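Glucose dehydrogenase (Serratia sp. FS14, PDB 7CDY) belongs to the glucose/sorbosone dehydrogenase family of beta-propeller proteins and carries a bound calcium ion. Local coordinates at residues A[257-261]-A[305-310]. Numbering follows the deposited sequence.
Sequences PLHYW and VVAEER
Glu308 OE1 is gripped by three N-H groups, one of them from across the contact. Trp261 NE1 donates to it over 2.9 Å, at an N-H...O angle of 164°. Arg310 adds NE (2.9 Å) and NH2 from the same strand, side-on, both to this one oxygen, as a salt bridge. The contact joins the outermost strands of two neighbouring four-stranded antiparallel sheets, as expected for adjacent blades of a beta-propeller. The two edge strands do not pair: their axes stay 10.0 Å apart, and side chains and two bridging waters span the gap. Each strand makes its backbone hydrogen bonds within its own sheet instead, His259 with Leu218 and Val306 with Thr299. Leu258 and His259 form a classic beta bulge opposite Leu218.

The Glu308 chain is fully extended, with CG anti to the backbone N (chi1 173°), and this carries the carboxylate across to the indole edge. OE1 lies near the indole plane, but the N-H reaches it from above the carboxylate plane; the two planes are 75° apart. The three donors probably favour a charged carboxylate. Arg310 NH1 is held by Gln292, which helps to fix the guanidinium.

The other oxygen, OE2, faces His259 through water. It is 3.9 Å from His259 NE2, and two waters bridge the pair. Water 2 donates to OE2 over 2.6 Å and lies in the imidazole plane. Water 1 donates to OE2 and to Tyr260 O, and accepts a weak bond from NE2.

Toward Leu258 and Val305 the contact turns apolar. Leu258 CD2 meets Val305 CG2 at 4.3 Å. Val305 CG1 sits over one face of the His259 ring in a CH-pi contact, 4.0 Å from the ring centroid.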
ATOM      1  N   PRO A 257      -2.473 -10.378  14.556  1.00 11.68           N
ATOM      2  CA  PRO A 257      -3.251  -9.898  13.411  1.00 11.88           C
ATOM      3  C   PRO A 257      -4.739 -10.086  13.649  1.00 13.16           C
ATOM      4  O   PRO A 257      -5.170 -10.919  14.453  1.00 15.39           O
ATOM      5  CB  PRO A 257      -2.752 -10.761  12.244  1.00 15.88           C
ATOM      6  CG  PRO A 257      -2.141 -11.948  12.870  1.00 17.02           C
ATOM      7  CD  PRO A 257      -1.626 -11.535  14.222  1.00 14.17           C
ATOM      8  N   LEU A 258      -5.527  -9.255  12.980  1.00 12.74           N
ATOM      9  CA  LEU A 258      -6.967  -9.452  12.947  1.00 14.27           C
ATOM     10  C   LEU A 258      -7.310 -10.741  12.216  1.00 13.95           C
ATOM     11  O   LEU A 258      -8.223 -11.480  12.611  1.00 15.96           O
ATOM     12  CB  LEU A 258      -7.600  -8.247  12.251  1.00 16.15           C
ATOM     13  CG  LEU A 258      -9.098  -8.332  12.002  1.00 17.40           C
ATOM     14  CD1 LEU A 258      -9.792  -8.395  13.345  1.00 25.15           C
ATOM     15  CD2 LEU A 258      -9.558  -7.132  11.199  1.00 18.09           C
ATOM     16  N   HIS A 259      -6.568 -11.033  11.153  1.00 12.04           N
ATOM     17  CA  HIS A 259      -6.790 -12.199  10.325  1.00 12.02           C
ATOM     18  C   HIS A 259      -5.453 -12.556   9.701  1.00 11.78           C
ATOM     19  O   HIS A 259      -4.632 -11.676   9.427  1.00 11.98           O
ATOM     20  CB  HIS A 259      -7.805 -11.854   9.233  1.00 12.89           C
ATOM     21  CG  HIS A 259      -8.474 -13.042   8.632  1.00 14.35           C
ATOM     22  ND1 HIS A 259      -9.452 -13.755   9.289  1.00 19.06           N
ATOM     23  CD2 HIS A 259      -8.290 -13.654   7.439  1.00 16.04           C
ATOM     24  CE1 HIS A 259      -9.849 -14.753   8.519  1.00 18.73           C
ATOM     25  NE2 HIS A 259      -9.164 -14.712   7.391  1.00 22.34           N
ATOM     26  N   TYR A 260      -5.224 -13.846   9.486  1.00 12.04           N
ATOM     27  CA  TYR A 260      -3.956 -14.281   8.918  1.00 11.49           C
ATOM     28  C   TYR A 260      -4.179 -15.449   7.972  1.00 11.55           C
ATOM     29  O   TYR A 260      -5.202 -16.135   8.027  1.00 13.29           O
ATOM     30  CB  TYR A 260      -2.923 -14.642  10.000  1.00 13.22           C
ATOM     31  CG  TYR A 260      -3.382 -15.705  10.976  1.00 11.21           C
ATOM     32  CD1 TYR A 260      -3.193 -17.061  10.714  1.00 12.67           C
ATOM     33  CD2 TYR A 260      -4.020 -15.350  12.155  1.00 14.07           C
ATOM     34  CE1 TYR A 260      -3.621 -18.019  11.605  1.00 14.39           C
ATOM     35  CE2 TYR A 260      -4.446 -16.305  13.053  1.00 15.49           C
ATOM     36  CZ  TYR A 260      -4.251 -17.634  12.770  1.00 15.52           C
ATOM     37  OH  TYR A 260      -4.683 -18.588  13.664  1.00 19.74           O
ATOM     38  N   TRP A 261      -3.190 -15.676   7.112  1.00  9.38           N
ATOM     39  CA  TRP A 261      -3.224 -16.744   6.119  1.00  9.38           C
ATOM     40  C   TRP A 261      -1.968 -17.584   6.288  1.00 10.06           C
ATOM     41  O   TRP A 261      -0.867 -17.147   5.934  1.00 10.92           O
ATOM     42  CB  TRP A 261      -3.244 -16.156   4.712  1.00 10.60           C
ATOM     43  CG  TRP A 261      -4.523 -15.520   4.266  1.00 11.00           C
ATOM     44  CD1 TRP A 261      -5.459 -16.064   3.428  1.00 12.91           C
ATOM     45  CD2 TRP A 261      -4.987 -14.200   4.584  1.00 11.01           C
ATOM     46  NE1 TRP A 261      -6.477 -15.172   3.221  1.00 12.26           N
ATOM     47  CE2 TRP A 261      -6.213 -14.019   3.914  1.00 12.10           C
ATOM     48  CE3 TRP A 261      -4.486 -13.148   5.361  1.00 11.78           C
ATOM     49  CZ2 TRP A 261      -6.946 -12.836   4.006  1.00 13.39           C
ATOM     50  CZ3 TRP A 261      -5.225 -11.975   5.456  1.00 13.20           C
ATOM     51  CH2 TRP A 261      -6.436 -11.830   4.780  1.00 13.98           C
ATOM     52  N   VAL A 305     -13.785 -10.342  10.940  1.00 16.66           N
ATOM     53  CA  VAL A 305     -13.860 -11.001   9.642  1.00 16.36           C
ATOM     54  C   VAL A 305     -14.708 -12.254   9.813  1.00 15.24           C
ATOM     55  O   VAL A 305     -14.351 -13.145  10.592  1.00 17.52           O
ATOM     56  CB  VAL A 305     -12.462 -11.357   9.121  1.00 16.77           C
ATOM     57  CG1 VAL A 305     -12.561 -12.190   7.857  1.00 17.20           C
ATOM     58  CG2 VAL A 305     -11.637 -10.100   8.885  1.00 16.16           C
ATOM     59  N   VAL A 306     -15.831 -12.327   9.099  1.00 14.94           N
ATOM     60  CA  VAL A 306     -16.761 -13.445   9.262  1.00 16.09           C
ATOM     61  C   VAL A 306     -16.800 -14.407   8.084  1.00 18.13           C
ATOM     62  O   VAL A 306     -17.369 -15.504   8.226  1.00 18.49           O
ATOM     63  CB  VAL A 306     -18.185 -12.982   9.637  1.00 20.28           C
ATOM     64  CG1 VAL A 306     -18.155 -12.150  10.909  1.00 21.89           C
ATOM     65  CG2 VAL A 306     -18.802 -12.210   8.500  1.00 20.82           C
ATOM     66  N   ALA A 307     -16.247 -14.044   6.928  1.00 14.32           N
ATOM     67  CA  ALA A 307     -16.191 -14.968   5.805  1.00 14.69           C
ATOM     68  C   ALA A 307     -15.120 -14.489   4.837  1.00 14.28           C
ATOM     69  O   ALA A 307     -14.828 -13.289   4.760  1.00 13.19           O
ATOM     70  CB  ALA A 307     -17.538 -15.060   5.082  1.00 16.09           C
ATOM     71  N   GLU A 308     -14.538 -15.445   4.110  1.00 14.17           N
ATOM     72  CA  GLU A 308     -13.536 -15.184   3.080  1.00 14.63           C
ATOM     73  C   GLU A 308     -13.992 -15.832   1.778  1.00 12.62           C
ATOM     74  O   GLU A 308     -14.196 -17.053   1.726  1.00 13.26           O
ATOM     75  CB  GLU A 308     -12.157 -15.719   3.485  1.00 13.46           C
ATOM     76  CG  GLU A 308     -11.140 -15.615   2.355  1.00 11.62           C
ATOM     77  CD  GLU A 308      -9.753 -16.102   2.736  1.00 15.22           C
ATOM     78  OE1 GLU A 308      -8.875 -16.106   1.845  1.00 16.70           O
ATOM     79  OE2 GLU A 308      -9.540 -16.501   3.898  1.00 20.05           O
ATOM     80  N   GLU A 309     -14.124 -15.027   0.728  1.00 12.93           N
ATOM     81  CA  GLU A 309     -14.494 -15.475  -0.606  1.00 13.19           C
ATOM     82  C   GLU A 309     -13.335 -15.213  -1.556  1.00 12.12           C
ATOM     83  O   GLU A 309     -12.530 -14.300  -1.334  1.00 13.26           O
ATOM     84  CB  GLU A 309     -15.753 -14.731  -1.132  1.00 17.19           C
ATOM     85  CG  GLU A 309     -16.168 -15.082  -2.582  1.00 22.09           C
ATOM     86  CD  GLU A 309     -17.347 -14.271  -3.130  1.00 28.78           C
ATOM     87  OE1 GLU A 309     -17.747 -13.265  -2.511  1.00 33.55           O
ATOM     88  OE2 GLU A 309     -17.879 -14.649  -4.198  1.00 29.67           O
ATOM     89  N   ARG A 310     -13.252 -16.011  -2.617  1.00 12.47           N
ATOM     90  CA  ARG A 310     -12.240 -15.869  -3.656  1.00 13.25           C
ATOM     91  C   ARG A 310     -12.927 -15.601  -4.988  1.00 11.61           C
ATOM     92  O   ARG A 310     -13.871 -16.312  -5.359  1.00 14.32           O
ATOM     93  CB  ARG A 310     -11.388 -17.143  -3.768  1.00 13.86           C
ATOM     94  CG  ARG A 310     -10.594 -17.508  -2.517  1.00 13.50           C
ATOM     95  CD  ARG A 310      -9.714 -16.349  -2.056  1.00 13.87           C
ATOM     96  NE  ARG A 310      -8.813 -16.708  -0.966  1.00 16.05           N
ATOM     97  CZ  ARG A 310      -7.627 -17.276  -1.144  1.00 16.12           C
ATOM     98  NH1 ARG A 310      -7.211 -17.566  -2.371  1.00 18.61           N
ATOM     99  NH2 ARG A 310      -6.861 -17.550  -0.093  1.00 17.22           N
TER
HETATM  100  O   HOH W   1      -7.541 -16.549   6.145  1.00 23.86           O
HETATM  101  O   HOH W   2     -10.729 -16.785   6.232  1.00 24.85           O